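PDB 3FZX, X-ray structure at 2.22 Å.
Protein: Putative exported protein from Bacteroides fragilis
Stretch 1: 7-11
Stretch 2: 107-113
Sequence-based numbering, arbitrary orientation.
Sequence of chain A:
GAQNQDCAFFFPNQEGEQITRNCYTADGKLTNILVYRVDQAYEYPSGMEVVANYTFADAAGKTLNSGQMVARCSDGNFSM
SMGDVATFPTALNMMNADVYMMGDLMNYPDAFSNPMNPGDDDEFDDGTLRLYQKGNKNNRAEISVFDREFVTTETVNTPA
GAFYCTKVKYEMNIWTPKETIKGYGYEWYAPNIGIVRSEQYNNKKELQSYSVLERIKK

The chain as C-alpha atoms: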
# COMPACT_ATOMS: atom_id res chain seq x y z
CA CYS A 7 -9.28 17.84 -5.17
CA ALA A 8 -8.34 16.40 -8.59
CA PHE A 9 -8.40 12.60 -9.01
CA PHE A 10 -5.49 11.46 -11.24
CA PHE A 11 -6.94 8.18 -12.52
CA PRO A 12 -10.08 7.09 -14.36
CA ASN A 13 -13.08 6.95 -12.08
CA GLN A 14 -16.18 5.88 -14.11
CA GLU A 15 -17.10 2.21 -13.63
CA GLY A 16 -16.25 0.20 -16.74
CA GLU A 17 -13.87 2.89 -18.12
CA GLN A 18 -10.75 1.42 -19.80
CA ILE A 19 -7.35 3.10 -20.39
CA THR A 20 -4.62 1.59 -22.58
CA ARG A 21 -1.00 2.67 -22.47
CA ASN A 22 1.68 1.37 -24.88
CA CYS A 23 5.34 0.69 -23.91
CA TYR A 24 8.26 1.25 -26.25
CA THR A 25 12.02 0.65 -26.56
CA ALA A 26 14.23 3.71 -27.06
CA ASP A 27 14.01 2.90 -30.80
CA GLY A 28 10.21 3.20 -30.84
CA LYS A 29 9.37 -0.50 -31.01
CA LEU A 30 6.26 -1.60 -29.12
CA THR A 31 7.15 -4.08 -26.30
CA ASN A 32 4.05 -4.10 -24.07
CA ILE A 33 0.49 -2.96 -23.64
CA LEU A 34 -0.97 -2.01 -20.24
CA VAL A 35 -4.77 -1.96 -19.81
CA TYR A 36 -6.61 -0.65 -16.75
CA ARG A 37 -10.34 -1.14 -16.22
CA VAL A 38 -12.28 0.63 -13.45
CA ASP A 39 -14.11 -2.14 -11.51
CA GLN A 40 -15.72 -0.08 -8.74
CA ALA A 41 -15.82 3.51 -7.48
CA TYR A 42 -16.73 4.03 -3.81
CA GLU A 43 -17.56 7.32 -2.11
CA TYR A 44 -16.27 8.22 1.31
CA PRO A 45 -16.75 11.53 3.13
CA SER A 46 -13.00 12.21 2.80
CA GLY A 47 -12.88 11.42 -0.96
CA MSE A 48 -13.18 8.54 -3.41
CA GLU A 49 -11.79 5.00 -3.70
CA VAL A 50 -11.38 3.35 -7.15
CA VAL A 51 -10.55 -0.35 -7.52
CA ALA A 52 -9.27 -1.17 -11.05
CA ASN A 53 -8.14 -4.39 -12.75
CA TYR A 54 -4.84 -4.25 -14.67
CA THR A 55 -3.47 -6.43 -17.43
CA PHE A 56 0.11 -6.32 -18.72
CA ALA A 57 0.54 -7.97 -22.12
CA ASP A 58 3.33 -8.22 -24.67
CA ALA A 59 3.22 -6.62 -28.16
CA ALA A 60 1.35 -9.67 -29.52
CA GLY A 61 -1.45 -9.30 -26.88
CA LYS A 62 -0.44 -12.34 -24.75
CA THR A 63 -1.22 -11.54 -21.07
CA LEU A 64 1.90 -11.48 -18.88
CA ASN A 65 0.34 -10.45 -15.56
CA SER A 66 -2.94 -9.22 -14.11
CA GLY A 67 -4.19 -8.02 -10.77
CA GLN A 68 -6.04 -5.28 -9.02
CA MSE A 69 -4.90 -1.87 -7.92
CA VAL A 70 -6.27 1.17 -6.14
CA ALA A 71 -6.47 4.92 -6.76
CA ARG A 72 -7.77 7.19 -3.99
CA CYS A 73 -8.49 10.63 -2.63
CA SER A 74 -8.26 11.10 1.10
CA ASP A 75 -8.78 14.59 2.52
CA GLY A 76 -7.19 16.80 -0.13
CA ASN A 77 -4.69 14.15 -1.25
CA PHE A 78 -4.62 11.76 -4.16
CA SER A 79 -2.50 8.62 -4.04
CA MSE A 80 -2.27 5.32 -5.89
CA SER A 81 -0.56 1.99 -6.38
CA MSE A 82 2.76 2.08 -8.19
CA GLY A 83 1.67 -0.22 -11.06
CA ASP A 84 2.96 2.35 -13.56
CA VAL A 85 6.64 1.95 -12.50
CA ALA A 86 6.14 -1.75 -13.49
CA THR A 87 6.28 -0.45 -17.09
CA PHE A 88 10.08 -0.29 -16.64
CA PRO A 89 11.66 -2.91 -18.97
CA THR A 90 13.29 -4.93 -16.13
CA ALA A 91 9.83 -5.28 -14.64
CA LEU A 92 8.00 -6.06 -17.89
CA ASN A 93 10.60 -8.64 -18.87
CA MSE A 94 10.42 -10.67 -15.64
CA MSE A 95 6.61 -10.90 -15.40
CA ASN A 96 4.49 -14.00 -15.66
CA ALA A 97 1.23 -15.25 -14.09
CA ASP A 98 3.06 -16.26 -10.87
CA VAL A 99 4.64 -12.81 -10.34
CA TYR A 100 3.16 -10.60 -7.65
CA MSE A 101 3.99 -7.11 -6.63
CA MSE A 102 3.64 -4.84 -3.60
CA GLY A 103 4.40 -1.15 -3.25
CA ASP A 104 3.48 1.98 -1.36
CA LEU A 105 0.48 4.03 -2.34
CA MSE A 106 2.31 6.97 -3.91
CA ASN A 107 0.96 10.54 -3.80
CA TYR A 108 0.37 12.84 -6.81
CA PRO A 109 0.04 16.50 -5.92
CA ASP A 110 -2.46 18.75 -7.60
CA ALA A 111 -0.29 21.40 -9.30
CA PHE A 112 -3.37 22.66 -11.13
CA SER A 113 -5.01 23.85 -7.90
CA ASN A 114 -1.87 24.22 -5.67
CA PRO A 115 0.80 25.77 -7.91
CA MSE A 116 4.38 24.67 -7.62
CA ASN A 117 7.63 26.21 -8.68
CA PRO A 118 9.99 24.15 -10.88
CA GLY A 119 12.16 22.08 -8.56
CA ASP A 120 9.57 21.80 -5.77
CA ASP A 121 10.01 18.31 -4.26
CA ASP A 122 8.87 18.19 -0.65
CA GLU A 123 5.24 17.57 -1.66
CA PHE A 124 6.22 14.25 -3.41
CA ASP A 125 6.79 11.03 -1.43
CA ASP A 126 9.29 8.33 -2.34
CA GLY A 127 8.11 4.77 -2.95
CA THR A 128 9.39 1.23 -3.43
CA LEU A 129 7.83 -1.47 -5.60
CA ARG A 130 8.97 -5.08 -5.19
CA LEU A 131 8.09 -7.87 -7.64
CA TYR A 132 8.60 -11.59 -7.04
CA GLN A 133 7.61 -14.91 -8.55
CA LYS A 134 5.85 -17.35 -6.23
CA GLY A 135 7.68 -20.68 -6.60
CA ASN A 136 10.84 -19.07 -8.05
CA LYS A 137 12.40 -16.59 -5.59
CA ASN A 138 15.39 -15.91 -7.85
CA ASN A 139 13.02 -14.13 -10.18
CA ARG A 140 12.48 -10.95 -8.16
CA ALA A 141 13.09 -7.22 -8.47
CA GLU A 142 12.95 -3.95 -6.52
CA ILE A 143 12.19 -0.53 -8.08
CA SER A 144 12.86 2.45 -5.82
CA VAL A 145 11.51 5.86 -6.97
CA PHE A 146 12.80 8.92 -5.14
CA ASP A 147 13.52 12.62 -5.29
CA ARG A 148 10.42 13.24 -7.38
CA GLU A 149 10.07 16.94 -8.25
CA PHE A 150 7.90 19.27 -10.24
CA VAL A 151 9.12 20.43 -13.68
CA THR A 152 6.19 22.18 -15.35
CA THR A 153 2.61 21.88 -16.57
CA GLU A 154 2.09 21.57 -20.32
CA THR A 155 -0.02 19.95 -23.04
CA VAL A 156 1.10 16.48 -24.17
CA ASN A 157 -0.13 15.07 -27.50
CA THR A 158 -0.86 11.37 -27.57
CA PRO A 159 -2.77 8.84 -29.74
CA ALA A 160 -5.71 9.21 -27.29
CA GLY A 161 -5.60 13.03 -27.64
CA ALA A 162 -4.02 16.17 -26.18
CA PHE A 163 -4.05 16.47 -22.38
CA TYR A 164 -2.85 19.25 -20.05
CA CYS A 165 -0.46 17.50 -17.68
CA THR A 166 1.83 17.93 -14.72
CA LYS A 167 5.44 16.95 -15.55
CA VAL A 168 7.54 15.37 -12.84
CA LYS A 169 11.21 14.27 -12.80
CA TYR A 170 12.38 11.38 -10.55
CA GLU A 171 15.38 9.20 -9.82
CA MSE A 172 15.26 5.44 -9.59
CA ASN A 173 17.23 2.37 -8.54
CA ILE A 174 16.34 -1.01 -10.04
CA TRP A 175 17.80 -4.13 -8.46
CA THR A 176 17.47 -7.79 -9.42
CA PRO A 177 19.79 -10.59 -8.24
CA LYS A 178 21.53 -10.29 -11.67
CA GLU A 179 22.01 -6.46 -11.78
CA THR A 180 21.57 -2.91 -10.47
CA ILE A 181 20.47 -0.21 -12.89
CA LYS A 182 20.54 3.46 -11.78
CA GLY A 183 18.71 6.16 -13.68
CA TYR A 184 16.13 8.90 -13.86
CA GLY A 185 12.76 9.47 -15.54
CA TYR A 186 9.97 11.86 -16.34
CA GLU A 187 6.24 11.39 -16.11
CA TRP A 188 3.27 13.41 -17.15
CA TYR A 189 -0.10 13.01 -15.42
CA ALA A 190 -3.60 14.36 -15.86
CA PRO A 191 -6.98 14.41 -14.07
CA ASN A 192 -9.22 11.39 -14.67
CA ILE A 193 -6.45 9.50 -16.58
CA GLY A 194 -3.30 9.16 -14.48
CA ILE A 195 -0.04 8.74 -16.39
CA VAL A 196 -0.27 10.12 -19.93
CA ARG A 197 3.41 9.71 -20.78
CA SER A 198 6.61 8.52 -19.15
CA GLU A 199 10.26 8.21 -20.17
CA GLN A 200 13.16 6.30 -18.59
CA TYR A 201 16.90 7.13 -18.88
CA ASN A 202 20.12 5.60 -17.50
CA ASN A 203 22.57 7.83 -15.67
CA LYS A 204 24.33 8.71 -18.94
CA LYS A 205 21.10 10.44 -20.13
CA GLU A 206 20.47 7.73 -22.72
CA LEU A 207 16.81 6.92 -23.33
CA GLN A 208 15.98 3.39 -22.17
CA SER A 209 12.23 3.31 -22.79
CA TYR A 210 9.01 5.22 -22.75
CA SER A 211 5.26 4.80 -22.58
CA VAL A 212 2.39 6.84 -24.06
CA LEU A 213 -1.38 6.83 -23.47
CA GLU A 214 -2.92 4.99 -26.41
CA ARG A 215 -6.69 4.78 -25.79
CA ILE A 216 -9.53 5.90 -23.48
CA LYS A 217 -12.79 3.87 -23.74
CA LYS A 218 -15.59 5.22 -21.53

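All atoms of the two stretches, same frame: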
# COMPACT_ATOMS: atom_id res chain seq x y z
N CYS A 7 -9.80 19.22 -5.41
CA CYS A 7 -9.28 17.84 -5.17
C CYS A 7 -9.39 17.04 -6.47
O CYS A 7 -10.39 16.35 -6.71
CB CYS A 7 -10.07 17.16 -4.04
N ALA A 8 -8.38 17.15 -7.33
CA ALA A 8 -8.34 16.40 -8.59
C ALA A 8 -8.01 14.92 -8.36
O ALA A 8 -7.23 14.58 -7.48
CB ALA A 8 -7.34 17.02 -9.53
N PHE A 9 -8.58 14.04 -9.16
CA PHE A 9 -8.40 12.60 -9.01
C PHE A 9 -7.64 12.14 -10.26
O PHE A 9 -8.20 12.11 -11.35
CB PHE A 9 -9.79 11.94 -8.86
CG PHE A 9 -9.75 10.52 -8.37
CD1 PHE A 9 -9.66 9.47 -9.27
CD2 PHE A 9 -9.85 10.24 -7.02
CE1 PHE A 9 -9.63 8.15 -8.82
CE2 PHE A 9 -9.81 8.93 -6.55
CZ PHE A 9 -9.73 7.87 -7.45
N PHE A 10 -6.38 11.76 -10.10
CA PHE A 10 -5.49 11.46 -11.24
C PHE A 10 -5.53 10.01 -11.69
O PHE A 10 -4.53 9.33 -11.65
CB PHE A 10 -4.07 11.87 -10.84
CG PHE A 10 -3.96 13.31 -10.54
CD1 PHE A 10 -4.15 14.24 -11.56
CD2 PHE A 10 -3.78 13.76 -9.25
CE1 PHE A 10 -4.10 15.60 -11.31
CE2 PHE A 10 -3.74 15.12 -8.98
CZ PHE A 10 -3.89 16.04 -10.02
N PHE A 11 -6.71 9.56 -12.11
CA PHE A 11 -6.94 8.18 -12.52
C PHE A 11 -8.39 8.08 -13.03
O PHE A 11 -9.24 8.83 -12.58
CB PHE A 11 -6.74 7.19 -11.33
CG PHE A 11 -6.57 5.76 -11.76
CD1 PHE A 11 -5.36 5.32 -12.31
CD2 PHE A 11 -7.60 4.84 -11.62
CE1 PHE A 11 -5.18 4.01 -12.72
CE2 PHE A 11 -7.44 3.50 -12.01
CZ PHE A 11 -6.24 3.09 -12.58
N ASN A 107 1.76 9.33 -3.68
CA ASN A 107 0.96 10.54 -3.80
C ASN A 107 1.24 11.33 -5.09
O ASN A 107 2.35 11.30 -5.61
CB ASN A 107 1.18 11.44 -2.58
CG ASN A 107 2.55 12.11 -2.60
OD1 ASN A 107 3.59 11.45 -2.77
ND2 ASN A 107 2.55 13.42 -2.51
N TYR A 108 0.22 12.01 -5.62
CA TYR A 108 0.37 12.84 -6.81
C TYR A 108 -0.25 14.18 -6.51
O TYR A 108 -1.46 14.31 -6.51
CB TYR A 108 -0.29 12.18 -8.03
CG TYR A 108 0.52 11.05 -8.56
CD1 TYR A 108 0.50 9.80 -7.94
CD2 TYR A 108 1.37 11.23 -9.64
CE1 TYR A 108 1.29 8.75 -8.39
CE2 TYR A 108 2.16 10.20 -10.11
CZ TYR A 108 2.13 8.96 -9.48
OH TYR A 108 2.93 7.94 -9.95
N PRO A 109 0.59 15.19 -6.21
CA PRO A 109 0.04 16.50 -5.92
C PRO A 109 -0.70 17.13 -7.08
O PRO A 109 -0.45 16.85 -8.27
CB PRO A 109 1.26 17.35 -5.58
CG PRO A 109 2.42 16.48 -5.56
CD PRO A 109 2.06 15.16 -6.15
N ASP A 110 -1.60 18.02 -6.70
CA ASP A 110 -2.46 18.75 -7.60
C ASP A 110 -1.83 20.12 -7.86
O ASP A 110 -2.11 21.09 -7.16
CB ASP A 110 -3.83 18.88 -6.95
CG ASP A 110 -4.84 19.60 -7.81
OD1 ASP A 110 -4.48 20.05 -8.93
OD2 ASP A 110 -5.99 19.68 -7.34
N ALA A 111 -0.96 20.17 -8.87
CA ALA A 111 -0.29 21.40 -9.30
C ALA A 111 -1.31 22.42 -9.78
O ALA A 111 -1.19 23.62 -9.53
CB ALA A 111 0.69 21.10 -10.43
N PHE A 112 -2.33 21.88 -10.44
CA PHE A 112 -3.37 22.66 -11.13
C PHE A 112 -4.19 23.49 -10.16
O PHE A 112 -4.69 24.52 -10.56
CB PHE A 112 -4.30 21.75 -11.95
CG PHE A 112 -3.58 20.72 -12.85
CD1 PHE A 112 -2.99 21.11 -14.05
CD2 PHE A 112 -3.54 19.36 -12.49
CE1 PHE A 112 -2.35 20.15 -14.89
CE2 PHE A 112 -2.90 18.39 -13.33
CZ PHE A 112 -2.31 18.80 -14.53
N SER A 113 -4.34 23.04 -8.92
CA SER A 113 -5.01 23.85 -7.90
C SER A 113 -3.97 24.47 -6.97
O SER A 113 -4.11 25.63 -6.64
CB SER A 113 -6.05 23.05 -7.12
OG SER A 113 -5.55 22.51 -5.92

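This is a small, irregular loop-to-loop contact in which one aromatic side chain, Phe-10, packs against the backbone and side chains of the other stretch, with a single weak polar link beside it. Phe-10 contributes by far the most covered area, 94 of the 242 Å² buried in total. Its CA-to-CB bond points toward the partner, and the m rotamer carries the ring against Tyr-108, Pro-109, Asp-110 and Phe-112. The ring meets backbone as well as side chains: CE2 of Phe-10 lies 3.5 Å from O of Tyr-108, and CZ of Phe-10 lies 3.9 Å from CA of Asp-110, which sits at the ring's edge. Tyr-108 adds its CB, 4.0 Å from CD2 of Phe-10, while the rest of its side chain leads away. At the other end, CE1 of Phe-10 approaches CE2 of Phe-112 at 3.6 Å, meeting the Phe-112 ring at its edge.

Asp-110 serves both sides of the contact. Its CA-to-CB bond points sideways, but the t rotamer brings the carboxylate nearer, so that OD2 of Asp-110 accepts a weak hydrogen bond from N of Ala-8 at 3.5 Å. The other oxygen, OD1 of Asp-110, accepts from N of Ser-113 at 3.0 Å, tying the carboxylate to its own turn. The rule is economical: one large ring supplies most of the packing, and one acid links backbone amides from both stretches.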